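Subtilase cytotoxin subunit A (Escherichia coli, PDB 2IY9) cleaves the endoplasmic reticulum chaperone BiP of the host as the serine protease subunit of an AB5 toxin, setting off ER stress and cell death. Local coordinates at residues A219-Y224 / D248-G253; A276-V281 / R319-E324; D184-R189 / G239-N244. All coordinates share one frame; numbering follows the deposited sequence.

Contact 1 (A219-Y224 / D248-G253)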
# COMPACT_ATOMS: atom_id res chain seq x y z
N ALA A 219 -7.95 4.77 -1.11
CA ALA A 219 -8.31 6.10 -0.57
C ALA A 219 -8.27 6.11 0.96
O ALA A 219 -8.31 5.06 1.60
CB ALA A 219 -9.68 6.51 -1.07
N ALA A 220 -8.27 7.32 1.55
CA ALA A 220 -8.06 7.49 3.00
C ALA A 220 -9.32 7.93 3.73
O ALA A 220 -10.01 8.87 3.30
CB ALA A 220 -6.95 8.49 3.25
N LEU A 221 -9.62 7.25 4.83
CA LEU A 221 -10.81 7.52 5.64
C LEU A 221 -10.48 8.36 6.86
O LEU A 221 -9.39 8.23 7.44
CB LEU A 221 -11.43 6.21 6.12
CG LEU A 221 -12.01 5.30 5.04
CD1 LEU A 221 -12.33 3.93 5.61
CD2 LEU A 221 -13.25 5.94 4.38
N ALA A 222 -11.44 9.18 7.26
CA ALA A 222 -11.40 9.87 8.55
C ALA A 222 -11.52 8.86 9.69
O ALA A 222 -12.02 7.75 9.50
CB ALA A 222 -12.52 10.89 8.63
N GLN A 223 -11.06 9.26 10.87
CA GLN A 223 -11.15 8.41 12.05
C GLN A 223 -12.59 8.00 12.32
O GLN A 223 -13.51 8.82 12.24
CB GLN A 223 -10.58 9.14 13.26
CG GLN A 223 -10.47 8.29 14.51
CD GLN A 223 -9.61 8.94 15.57
OE1 GLN A 223 -8.76 9.79 15.25
NE2 GLN A 223 -9.81 8.55 16.82
N TYR A 224 -12.77 6.72 12.63
CA TYR A 224 -14.06 6.17 13.01
C TYR A 224 -13.88 4.99 13.98
O TYR A 224 -12.80 4.38 14.04
CB TYR A 224 -14.85 5.72 11.78
CG TYR A 224 -14.21 4.57 11.00
CD1 TYR A 224 -14.66 3.27 11.15
CD2 TYR A 224 -13.16 4.82 10.11
CE1 TYR A 224 -14.08 2.21 10.42
CE2 TYR A 224 -12.57 3.79 9.38
CZ TYR A 224 -13.03 2.49 9.54
OH TYR A 224 -12.43 1.47 8.82
N ASP A 248 -10.28 1.54 -5.52
CA ASP A 248 -10.78 0.17 -5.25
C ASP A 248 -11.30 -0.03 -3.82
O ASP A 248 -12.26 -0.79 -3.60
CB ASP A 248 -9.69 -0.87 -5.57
CG ASP A 248 -9.30 -0.86 -7.04
OD1 ASP A 248 -10.17 -1.15 -7.89
OD2 ASP A 248 -8.13 -0.55 -7.34
N ILE A 249 -10.66 0.64 -2.86
CA ILE A 249 -10.95 0.44 -1.44
C ILE A 249 -10.52 1.68 -0.67
O ILE A 249 -9.59 2.40 -1.07
CB ILE A 249 -10.22 -0.82 -0.88
CG1 ILE A 249 -10.84 -1.29 0.44
CG2 ILE A 249 -8.70 -0.58 -0.75
CD1 ILE A 249 -10.36 -2.68 0.89
N ALA A 250 -11.21 1.93 0.45
CA ALA A 250 -10.79 2.97 1.37
C ALA A 250 -10.37 2.33 2.69
O ALA A 250 -10.91 1.31 3.13
CB ALA A 250 -11.91 3.99 1.59
N ALA A 251 -9.38 2.96 3.32
CA ALA A 251 -8.83 2.44 4.55
C ALA A 251 -8.53 3.58 5.50
O ALA A 251 -8.45 4.73 5.07
CB ALA A 251 -7.57 1.64 4.23
N PRO A 252 -8.39 3.27 6.81
CA PRO A 252 -7.96 4.27 7.79
C PRO A 252 -6.82 5.16 7.27
O PRO A 252 -5.77 4.65 6.87
CB PRO A 252 -7.50 3.40 8.96
CG PRO A 252 -8.45 2.24 8.92
CD PRO A 252 -8.67 1.96 7.44
N GLY A 253 -7.05 6.47 7.28
CA GLY A 253 -6.05 7.42 6.80
C GLY A 253 -6.08 8.77 7.48
O GLY A 253 -5.75 9.78 6.86

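Contact 2 (A276-V281 / R319-E324)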
# COMPACT_ATOMS: atom_id res chain seq x y z
N ALA A 276 -0.43 1.94 3.22
CA ALA A 276 0.45 1.09 4.04
C ALA A 276 -0.36 0.06 4.82
O ALA A 276 0.01 -1.12 4.93
CB ALA A 276 1.30 1.94 4.97
N ILE A 277 -1.47 0.52 5.38
CA ILE A 277 -2.33 -0.31 6.19
C ILE A 277 -2.93 -1.46 5.37
O ILE A 277 -2.96 -2.62 5.83
CB ILE A 277 -3.39 0.56 6.90
CG1 ILE A 277 -2.72 1.38 8.01
CG2 ILE A 277 -4.53 -0.31 7.48
CD1 ILE A 277 -3.56 2.53 8.58
N VAL A 278 -3.37 -1.16 4.15
CA VAL A 278 -3.93 -2.20 3.27
C VAL A 278 -2.87 -3.24 2.94
O VAL A 278 -3.14 -4.44 2.95
CB VAL A 278 -4.57 -1.62 1.99
CG1 VAL A 278 -4.90 -2.76 1.00
CG2 VAL A 278 -5.85 -0.85 2.34
N SER A 279 -1.65 -2.77 2.65
CA SER A 279 -0.52 -3.66 2.40
C SER A 279 -0.23 -4.58 3.58
O SER A 279 0.10 -5.74 3.37
CB SER A 279 0.75 -2.86 2.07
OG SER A 279 0.64 -2.30 0.77
N GLY A 280 -0.36 -4.07 4.81
CA GLY A 280 -0.17 -4.92 5.99
C GLY A 280 -1.21 -6.03 6.09
O GLY A 280 -0.90 -7.15 6.49
N VAL A 281 -2.45 -5.71 5.73
CA VAL A 281 -3.53 -6.70 5.74
C VAL A 281 -3.26 -7.75 4.66
O VAL A 281 -3.34 -8.93 4.93
CB VAL A 281 -4.92 -6.05 5.56
CG1 VAL A 281 -6.03 -7.13 5.47
CG2 VAL A 281 -5.21 -5.05 6.71
N ARG A 319 -16.43 0.37 -0.96
CA ARG A 319 -15.63 -0.58 -0.19
C ARG A 319 -14.76 0.03 0.90
O ARG A 319 -13.96 0.95 0.66
CB ARG A 319 -14.74 -1.43 -1.10
CG ARG A 319 -15.47 -2.30 -2.07
CD ARG A 319 -14.53 -3.30 -2.69
NE ARG A 319 -15.07 -3.88 -3.91
CZ ARG A 319 -14.75 -3.48 -5.13
NH1 ARG A 319 -13.89 -2.48 -5.32
NH2 ARG A 319 -15.30 -4.08 -6.18
N VAL A 320 -14.90 -0.54 2.10
CA VAL A 320 -14.09 -0.15 3.25
C VAL A 320 -13.38 -1.38 3.81
O VAL A 320 -14.00 -2.43 4.03
CB VAL A 320 -14.94 0.56 4.34
CG1 VAL A 320 -14.14 0.76 5.63
CG2 VAL A 320 -15.44 1.91 3.82
N LEU A 321 -12.08 -1.24 4.03
CA LEU A 321 -11.22 -2.30 4.53
C LEU A 321 -11.78 -2.95 5.79
O LEU A 321 -12.05 -2.28 6.80
CB LEU A 321 -9.82 -1.74 4.82
CG LEU A 321 -8.81 -2.73 5.40
CD1 LEU A 321 -8.51 -3.84 4.39
CD2 LEU A 321 -7.53 -2.03 5.87
N ASN A 322 -11.98 -4.27 5.72
CA ASN A 322 -12.34 -5.08 6.87
C ASN A 322 -11.31 -6.20 6.97
O ASN A 322 -11.39 -7.18 6.21
CB ASN A 322 -13.75 -5.67 6.73
CG ASN A 322 -14.19 -6.47 7.95
OD1 ASN A 322 -13.36 -6.93 8.75
ND2 ASN A 322 -15.50 -6.65 8.09
N ALA A 323 -10.36 -6.04 7.88
CA ALA A 323 -9.24 -6.97 8.04
C ALA A 323 -9.69 -8.29 8.63
O ALA A 323 -9.17 -9.34 8.25
CB ALA A 323 -8.15 -6.36 8.90
N GLU A 324 -10.64 -8.24 9.57
CA GLU A 324 -11.16 -9.44 10.21
C GLU A 324 -11.71 -10.39 9.16
O GLU A 324 -11.34 -11.57 9.12
CB GLU A 324 -12.22 -9.11 11.27
CG GLU A 324 -12.97 -10.35 11.80
CD GLU A 324 -14.07 -10.00 12.78
OE1 GLU A 324 -15.24 -9.91 12.36
OE2 GLU A 324 -13.76 -9.81 13.97

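Contact 3 (D184-R189 / G239-N244)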
# COMPACT_ATOMS: atom_id res chain seq x y z
N ASP A 184 -4.99 15.72 -1.72
CA ASP A 184 -5.44 17.08 -2.09
C ASP A 184 -6.96 17.17 -2.26
O ASP A 184 -7.50 18.24 -2.55
CB ASP A 184 -4.69 17.71 -3.28
CG ASP A 184 -5.08 17.09 -4.63
OD1 ASP A 184 -6.05 16.31 -4.72
OD2 ASP A 184 -4.38 17.38 -5.62
N GLY A 185 -7.63 16.04 -2.08
CA GLY A 185 -9.09 15.98 -2.13
C GLY A 185 -9.72 16.11 -3.51
O GLY A 185 -10.94 16.25 -3.61
N ALA A 186 -8.91 16.08 -4.56
CA ALA A 186 -9.46 16.21 -5.92
C ALA A 186 -10.27 14.98 -6.34
O ALA A 186 -9.98 13.86 -5.92
CB ALA A 186 -8.34 16.49 -6.93
N ASP A 187 -11.29 15.22 -7.18
CA ASP A 187 -12.04 14.15 -7.85
C ASP A 187 -11.22 13.67 -9.05
O ASP A 187 -11.05 14.41 -10.03
CB ASP A 187 -13.40 14.69 -8.30
CG ASP A 187 -14.28 13.64 -8.98
OD1 ASP A 187 -13.77 12.61 -9.48
OD2 ASP A 187 -15.51 13.87 -9.03
N ILE A 188 -10.71 12.44 -8.95
CA ILE A 188 -9.84 11.84 -9.98
C ILE A 188 -10.50 11.80 -11.38
O ILE A 188 -9.82 11.85 -12.40
CB ILE A 188 -9.37 10.42 -9.58
CG1 ILE A 188 -8.66 10.46 -8.21
CG2 ILE A 188 -8.41 9.83 -10.64
CD1 ILE A 188 -8.68 9.14 -7.47
N ARG A 189 -11.83 11.71 -11.40
CA ARG A 189 -12.58 11.71 -12.66
C ARG A 189 -12.44 13.03 -13.43
O ARG A 189 -12.55 13.05 -14.65
CB ARG A 189 -14.05 11.37 -12.42
CG ARG A 189 -14.27 9.96 -11.86
CD ARG A 189 -15.64 9.79 -11.23
NE ARG A 189 -15.81 10.67 -10.07
CZ ARG A 189 -16.75 10.53 -9.14
NH1 ARG A 189 -17.62 9.53 -9.20
NH2 ARG A 189 -16.81 11.39 -8.12
N GLY A 239 -6.18 15.73 2.28
CA GLY A 239 -7.46 15.10 1.99
C GLY A 239 -7.35 14.06 0.89
O GLY A 239 -6.57 14.22 -0.06
N SER A 240 -8.14 12.99 1.02
CA SER A 240 -8.08 11.88 0.06
C SER A 240 -8.65 12.30 -1.29
O SER A 240 -9.74 12.84 -1.37
CB SER A 240 -8.87 10.67 0.57
OG SER A 240 -8.76 9.58 -0.34
N ARG A 241 -7.90 12.01 -2.35
CA ARG A 241 -8.50 11.97 -3.68
C ARG A 241 -9.56 10.87 -3.72
O ARG A 241 -9.57 9.96 -2.86
CB ARG A 241 -7.43 11.75 -4.74
CG ARG A 241 -6.65 12.99 -5.03
CD ARG A 241 -5.69 12.83 -6.19
NE ARG A 241 -5.08 14.12 -6.49
CZ ARG A 241 -4.15 14.33 -7.41
NH1 ARG A 241 -3.70 13.33 -8.16
NH2 ARG A 241 -3.68 15.56 -7.57
N PHE A 242 -10.47 10.95 -4.69
CA PHE A 242 -11.61 10.05 -4.73
C PHE A 242 -12.19 9.91 -6.14
O PHE A 242 -11.82 10.64 -7.06
CB PHE A 242 -12.72 10.53 -3.76
CG PHE A 242 -13.39 11.82 -4.18
CD1 PHE A 242 -14.53 11.81 -4.98
CD2 PHE A 242 -12.88 13.04 -3.76
CE1 PHE A 242 -15.16 13.01 -5.38
CE2 PHE A 242 -13.51 14.25 -4.13
CZ PHE A 242 -14.64 14.23 -4.94
N GLY A 243 -13.10 8.95 -6.28
CA GLY A 243 -13.83 8.81 -7.53
C GLY A 243 -14.12 7.38 -7.86
O GLY A 243 -13.21 6.56 -7.99
N ASN A 244 -15.41 7.07 -7.98
CA ASN A 244 -15.85 5.76 -8.41
C ASN A 244 -15.13 5.36 -9.71
O ASN A 244 -14.95 6.19 -10.60
CB ASN A 244 -17.36 5.75 -8.60
CG ASN A 244 -17.90 4.36 -8.83
OD1 ASN A 244 -17.78 3.81 -9.92
ND2 ASN A 244 -18.50 3.78 -7.80

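Contact 1 (A219-Y224 / D248-G253)
Leu221 lays its branched end along the backbone of 250-251, with CD2 against Ala250 CB at 3.7 Å and CD1 beside the peptide of Ala251. This is the edge of the parallel sheet of the subtilase fold, where strand 249-252 is one of the two outermost strands and 215-221 its neighbour. Leu221 CG sits beside its own backbone N, anti to the carbonyl carbon (chi1 -66°), which carries both methyls across the neighbouring strand. Ala219 CB and Ala250 CB lie on the same face of the sheet, 4.3 Å apart. Ala220 and Ala251 turn to the other face, where helix 271-288 packs on them through Ala274 and Val278.

The Tyr224 hydroxyl comes within 4.0 Å of Pro252 CD, the two side chains crossing obliquely. The parallel ladder alternates between the strands. Ala219 N gives to Ile249 O, the straightest of the four bonds at 166°, and Ala251 N returns to Ala219 O at 2.9 Å. Leu221 N reaches Ala251 O at 2.8 Å but from above the carbonyl plane. Pro252 has no N-H to give, so the next donor is Gly253 N, which closes the ladder on a lone pair of Leu221 O, 2.9 Å away.

Contact 2 (A276-V281 / R319-E324)
Leu321 and Val281 bury more surface here than any other residues, and they reach toward each other tip to tip. Val281 belongs to helix 271-288, the helix of the subtilase fold that carries Ser272, the probable charge-relay serine, near its start. Leu321 sits in the short link between strand 319-320 and helix 323-331. The A2 domain, the part of the toxin that enters the pore of the SubB pentamer, begins at about the next residue, Asn322.

Leu321 has CG anti to its backbone N (chi1 178°), so the side chain stands straight out toward the helix. With chi2 at 65°, CD2 makes the close contacts. This one methyl meets the neighbours Ile277 and Val278 and, one turn on, Val281: Ile277 CG2 at 3.8 Å, Val278 CG2 at 4.1 Å, and Val281 CG2 at 3.9 Å. The approaches differ. Ile277 crosses Leu321 obliquely, while Val278 slides past it in the opposite direction. Each valine offers the methyl that lies beside its own backbone N, whereas the Ile277 methyl is the one anti to N, its longer CG1 branch leading off elsewhere.

Ala323, in the first turn of the next helix, is the third partner. Its CB points at Val281 and faces both methyls. Asn322, at the N-cap position, turns away from helix 271-288, and its OD1 accepts from Lys325 N. Ile30 of helix 25-30 also packs on Val281, Leu321 and Ala323, and Leu301 of helix 294-304 on Val278 and Leu321. The packing of the link on helix 271-288 is wholly apolar and buried. Ala323 CB lies 3.9 Å from Val281 CG2 and 4.1 Å from Val281 CG1.

Contact 3 (D184-R189 / G239-N244)
Two surface loops of the protease, one following strand 176-180 and the other following strand 215-221, run side by side here in nearly the same direction. Arg241, with its chain extended from CG to NE, holds Asp184 side-on in a salt bridge: NE gives to OD1 and NH2 to OD2, the latter at 2.8 Å. Both oxygens lie close to the guanidinium plane, yet each is met from above the carboxylate plane, because the two groups are turned 46° apart. Asp184 OD1 also accepts from Ala186 N at 2.9 Å, an Asx turn that fixes the carboxylate for the arginine.

Gly239 O takes two donors, Asp184 N at 2.7 Å and Gly185 N. Farther along, the loops are joined by a single beta bridge between Asp187 and Phe242, away from the regular sheet of the subtilase fold. Phe242 N gives to Ala186 O, and Ile188 N reaches Phe242 O at 2.8 Å, nearly along the C=O axis.

The Phe242 ring turns back against residues 185-189, its CG in the crowded position between N and C (chi1 68°). Asp187 CA sits over one ring face in a CH-pi contact, 4.0 Å from the centroid, while Gly185 O and Arg189 NH2 lie at the edge. Arg189, bent at chi3, also grips Asp187 side-on, but here OD1 turns its syn lone pair to NE, while NH2 meets OD2 from above the carboxylate plane. Arg189 has a second partner: its NH1 forms a salt bridge with Asp313. OD1 of Asp187 also accepts from Arg189 N, making another Asx turn. Gly243 CA rests over the centre of the Arg189 guanidinium, 3.7 Å from NE.

In the fold
Contact 1 lies between the other two. Its centre is 9 Å from that of contact 2, and Ala250 N bonds to Arg319 O (2.9 Å), while Ala251 CB packs on Val278 CG2 (3.6 Å), so strand 249-252 is held by both sides of contact 2. Toward contact 3, whose centre is 12 Å away, Ser240 OG accepts from Ala220 N (3.0 Å). Contacts 2 and 3 do not touch; their nearest atoms are about 8 Å apart. Ser272, the probable charge-relay serine, lies within about 10 Å of a side chain in each contact: its side chain is about 8 Å from that of Ala220 and about 10 Å from those of Ile277 and Ser240.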